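Local structure of Serine/threonine-protein phosphatase 2A regulatory subunit B'' subunit alpha (Homo sapiens, 4I5J) at residues 170-173 and 174-177; 132-135 and 136-139. The protein serves as a B'' regulatory subunit of protein phosphatase 2A, a calcium-binding EF-hand protein that might modulate the substrate selectivity, activity and localization of the catalytic subunit. All blocks are in the same frame, centred on the assembly; numbering follows the deposited sequence.

Contact 1 of 2, residues 170-173 and 174-177; sequences RMSY and ADFV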
loop_
_atom_site.group_PDB
_atom_site.type_symbol
_atom_site.label_atom_id
_atom_site.label_comp_id
_atom_site.label_asym_id
_atom_site.label_seq_id
_atom_site.Cartn_x
_atom_site.Cartn_y
_atom_site.Cartn_z
ATOM N N ARG A 170 4.129 16.585 -1.303
ATOM C CA ARG A 170 3.374 16.151 -2.465
ATOM C C ARG A 170 3.477 14.654 -2.698
ATOM O O ARG A 170 4.568 14.102 -2.815
ATOM C CB ARG A 170 3.841 16.913 -3.704
ATOM C CG ARG A 170 3.294 18.322 -3.768
ATOM C CD ARG A 170 3.542 18.944 -5.125
ATOM N NE ARG A 170 2.727 20.136 -5.326
ATOM C CZ ARG A 170 2.894 20.987 -6.332
ATOM N NH1 ARG A 170 3.851 20.771 -7.226
ATOM N NH2 ARG A 170 2.110 22.055 -6.439
ATOM N N MET A 171 2.325 14.001 -2.765
ATOM C CA MET A 171 2.260 12.574 -3.050
ATOM C C MET A 171 2.137 12.359 -4.571
ATOM O O MET A 171 1.218 12.884 -5.224
ATOM C CB MET A 171 1.050 11.948 -2.335
ATOM C CG MET A 171 0.803 10.484 -2.709
ATOM S SD MET A 171 -0.642 9.781 -1.890
ATOM C CE MET A 171 0.059 9.386 -0.294
ATOM N N SER A 172 3.046 11.565 -5.129
ATOM C CA SER A 172 3.041 11.296 -6.564
ATOM C C SER A 172 1.963 10.285 -6.890
ATOM O O SER A 172 1.372 9.673 -5.986
ATOM C CB SER A 172 4.392 10.742 -7.012
ATOM O OG SER A 172 4.620 9.472 -6.410
ATOM N N TYR A 173 1.725 10.088 -8.183
ATOM C CA TYR A 173 0.796 9.058 -8.631
ATOM C C TYR A 173 1.193 7.662 -8.109
ATOM O O TYR A 173 0.348 6.889 -7.623
ATOM C CB TYR A 173 0.685 9.034 -10.182
ATOM C CG TYR A 173 -0.269 7.949 -10.611
ATOM C CD1 TYR A 173 -1.644 8.130 -10.514
ATOM C CD2 TYR A 173 0.199 6.716 -11.037
ATOM C CE1 TYR A 173 -2.531 7.118 -10.886
ATOM C CE2 TYR A 173 -0.677 5.702 -11.404
ATOM C CZ TYR A 173 -2.029 5.907 -11.322
ATOM O OH TYR A 173 -2.874 4.872 -11.649
ATOM N N ALA A 174 2.481 7.338 -8.218
ATOM C CA ALA A 174 2.960 6.008 -7.852
ATOM C C ALA A 174 2.716 5.770 -6.379
ATOM O O ALA A 174 2.190 4.727 -5.974
ATOM C CB ALA A 174 4.451 5.867 -8.185
ATOM N N ASP A 175 3.085 6.748 -5.562
ATOM C CA ASP A 175 2.856 6.629 -4.134
ATOM C C ASP A 175 1.379 6.595 -3.749
ATOM O O ASP A 175 1.008 6.021 -2.723
ATOM C CB ASP A 175 3.595 7.730 -3.400
ATOM C CG ASP A 175 5.062 7.399 -3.237
ATOM O OD1 ASP A 175 5.391 6.206 -2.966
ATOM O OD2 ASP A 175 5.875 8.317 -3.385
ATOM N N PHE A 176 0.538 7.219 -4.562
ATOM C CA PHE A 176 -0.890 7.166 -4.315
ATOM C C PHE A 176 -1.391 5.731 -4.473
ATOM O O PHE A 176 -2.250 5.284 -3.711
ATOM C CB PHE A 176 -1.656 8.096 -5.258
ATOM C CG PHE A 176 -3.134 7.985 -5.101
ATOM C CD1 PHE A 176 -3.747 8.442 -3.945
ATOM C CD2 PHE A 176 -3.896 7.374 -6.064
ATOM C CE1 PHE A 176 -5.110 8.327 -3.776
ATOM C CE2 PHE A 176 -5.272 7.263 -5.916
ATOM C CZ PHE A 176 -5.877 7.730 -4.759
ATOM N N VAL A 177 -0.854 5.017 -5.464
ATOM C CA VAL A 177 -1.179 3.598 -5.642
ATOM C C VAL A 177 -0.988 2.796 -4.354
ATOM O O VAL A 177 -1.871 2.028 -3.959
ATOM C CB VAL A 177 -0.396 2.958 -6.817
ATOM C CG1 VAL A 177 -0.817 1.505 -6.997
ATOM C CG2 VAL A 177 -0.690 3.726 -8.136
#

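Contact 2 of 2, residues 132-135 and 136-139; sequences YISQ and ADLS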
loop_
_atom_site.group_PDB
_atom_site.type_symbol
_atom_site.label_atom_id
_atom_site.label_comp_id
_atom_site.label_asym_id
_atom_site.label_seq_id
_atom_site.Cartn_x
_atom_site.Cartn_y
_atom_site.Cartn_z
ATOM N N TYR A 132 0.142 15.776 -8.502
ATOM C CA TYR A 132 0.466 15.452 -7.116
ATOM C C TYR A 132 -0.747 15.619 -6.225
ATOM O O TYR A 132 -1.640 16.410 -6.518
ATOM C CB TYR A 132 1.609 16.326 -6.590
ATOM C CG TYR A 132 2.915 16.075 -7.309
ATOM C CD1 TYR A 132 3.214 16.743 -8.494
ATOM C CD2 TYR A 132 3.838 15.150 -6.817
ATOM C CE1 TYR A 132 4.403 16.507 -9.162
ATOM C CE2 TYR A 132 5.024 14.910 -7.474
ATOM C CZ TYR A 132 5.305 15.592 -8.649
ATOM O OH TYR A 132 6.485 15.359 -9.317
ATOM N N ILE A 133 -0.774 14.873 -5.126
ATOM C CA ILE A 133 -1.846 15.020 -4.163
ATOM C C ILE A 133 -1.268 15.698 -2.946
ATOM O O ILE A 133 -0.219 15.287 -2.432
ATOM C CB ILE A 133 -2.459 13.660 -3.814
ATOM C CG1 ILE A 133 -3.246 13.140 -5.021
ATOM C CG2 ILE A 133 -3.392 13.785 -2.640
ATOM C CD1 ILE A 133 -3.807 11.783 -4.791
ATOM N N SER A 134 -1.915 16.773 -2.513
ATOM C CA SER A 134 -1.471 17.463 -1.312
ATOM C C SER A 134 -1.987 16.729 -0.078
ATOM O O SER A 134 -2.901 15.898 -0.153
ATOM C CB SER A 134 -1.973 18.908 -1.315
ATOM O OG SER A 134 -3.377 18.898 -1.222
ATOM N N GLN A 135 -1.378 17.031 1.055
ATOM C CA GLN A 135 -1.799 16.491 2.335
ATOM C C GLN A 135 -3.261 16.837 2.629
ATOM O O GLN A 135 -4.033 15.984 3.069
ATOM C CB GLN A 135 -0.865 17.019 3.424
ATOM C CG GLN A 135 -1.077 16.400 4.745
ATOM C CD GLN A 135 -0.042 16.842 5.758
ATOM O OE1 GLN A 135 1.080 17.224 5.393
ATOM N NE2 GLN A 135 -0.411 16.786 7.039
ATOM N N ALA A 136 -3.641 18.083 2.351
ATOM C CA ALA A 136 -5.006 18.567 2.562
ATOM C C ALA A 136 -6.014 17.800 1.726
ATOM O O ALA A 136 -7.055 17.387 2.218
ATOM C CB ALA A 136 -5.104 20.069 2.223
ATOM N N ASP A 137 -5.718 17.639 0.446
ATOM C CA ASP A 137 -6.598 16.857 -0.404
ATOM C C ASP A 137 -6.722 15.399 0.029
ATOM O O ASP A 137 -7.834 14.866 0.080
ATOM C CB ASP A 137 -6.205 16.995 -1.870
ATOM C CG ASP A 137 -6.441 18.415 -2.393
ATOM O OD1 ASP A 137 -7.383 19.089 -1.898
ATOM O OD2 ASP A 137 -5.672 18.867 -3.264
ATOM N N LEU A 138 -5.604 14.765 0.381
ATOM C CA LEU A 138 -5.673 13.378 0.815
ATOM C C LEU A 138 -6.505 13.253 2.092
ATOM O O LEU A 138 -7.194 12.261 2.291
ATOM C CB LEU A 138 -4.285 12.790 1.022
ATOM C CG LEU A 138 -4.242 11.262 1.047
ATOM C CD1 LEU A 138 -4.681 10.732 -0.298
ATOM C CD2 LEU A 138 -2.847 10.725 1.452
ATOM N N SER A 139 -6.462 14.279 2.937
ATOM C CA SER A 139 -7.249 14.304 4.168
ATOM C C SER A 139 -8.750 14.236 3.917
ATOM O O SER A 139 -9.516 13.898 4.810
ATOM C CB SER A 139 -6.911 15.553 4.973
ATOM O OG SER A 139 -5.625 15.428 5.555
#

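Contact 1 of 2, residues 170-173 and 174-177
Met-171 lays its sulfur against the first turn of the helix that follows it, SD lying 3.6 Å from CA of Phe-176. The same sulfur sits at the edge of the Phe-176 ring, nearly in its plane and 5.3 Å from its centroid, a Met-aromatic contact. CG stands anti to the backbone N (chi1 173°) and the chain stays extended until a bend at its last torsion, which carries SD to the backbone and ring edge of Phe-176. Ser-172 is the N-cap: its OG takes the N-H of Asp-175 at 3.2 Å in an almost straight bond (170°), while a weak, long bond joins this hydroxyl to OD2 of the Asp-175 carboxylate. Met-171 just before the cap and Phe-176 in the turn after it form a hydrophobic staple, at the strand-to-helix junction of an EF-hand-like unit, where strand 170-171 hands over to helix 173-184. The helical bonds begin at once, Phe-176 N donating to Ser-172 O at 3.0 Å and Val-177 N to Tyr-173 O. One turn on, CG2 of Val-177 packs off-centre on the Tyr-173 ring in a CH-pi contact, 4.3 Å from the centroid. That ring also meets Phe-122 edge-to-face, and its hydroxyl bonds to Thr-63.

Contact 2 of 2, residues 132-135 and 136-139
Ile-133 brings its CG2 branch against Leu-138, 3.9 Å from the leucine CB, and the two side chains cross at about a right angle. This is the closely packed flank: both residues are buried, and Leu-125 of helix 112-125 touches both. The CG2 methyl meets the helix because it stands anti to the backbone N of Ile-133, with CG1 turned to the other side (chi1 -70°). The polar flank is less enclosed and partly open to solvent, held by hydrogen bonds and not by close packing. There Ser-134 OG accepts the N-H of Asp-137 at 3.1 Å in a nearly linear bond and gives a weak bond to OD2 of the same aspartate, also 3.1 Å long, so that one hydroxyl deals with both backbone and carboxylate. Ala-136, alongside, is exposed. An alanine in place of Ser-134 would remove that hydroxyl and is likely to leave the N-H of Asp-137 without its cap and the carboxylate freer to turn. The peptide groups add a 3.0 Å bond from Leu-138 N to Ser-134 O. At the far end of the turn, Gln-135 O is gripped twice by Ser-139, through its N and its OG, both at 3.0 Å and from opposite faces of the carbonyl plane; the hydroxyl stands above that plane. A serine N-cap at the end of a short strand, with a hydrophobic residue just before the cap packing on the one at N4, is typical of the hydrophobic staple, here at the loop-to-helix junction of an EF-hand-like unit.

Contact 2 closes before contact 1 opens along the chain, yet their centres lie only about 10 Å apart, because strands 133-134 and 170-171 pair antiparallel in a two-stranded sheet. Met-171 O and Ile-133 N, 2.8 Å apart, probably share a hydrogen bond across it. From this sheet each strand leads straight into its own helix, 135-138 or 173-184, and between them Phe-176 CD1 packs on Ile-133 CD1 (3.4 Å) and Met-171 CE on Leu-138 CD2. Such paired loops joined by a small sheet are the hallmark of an EF-hand pair, here within the EF-hand-containing portion of the B'' subunit. Both contacts lie away from the observed calcium site, formed by Asp-200, Asp-202, Asp-204, Val-206 and Glu-211.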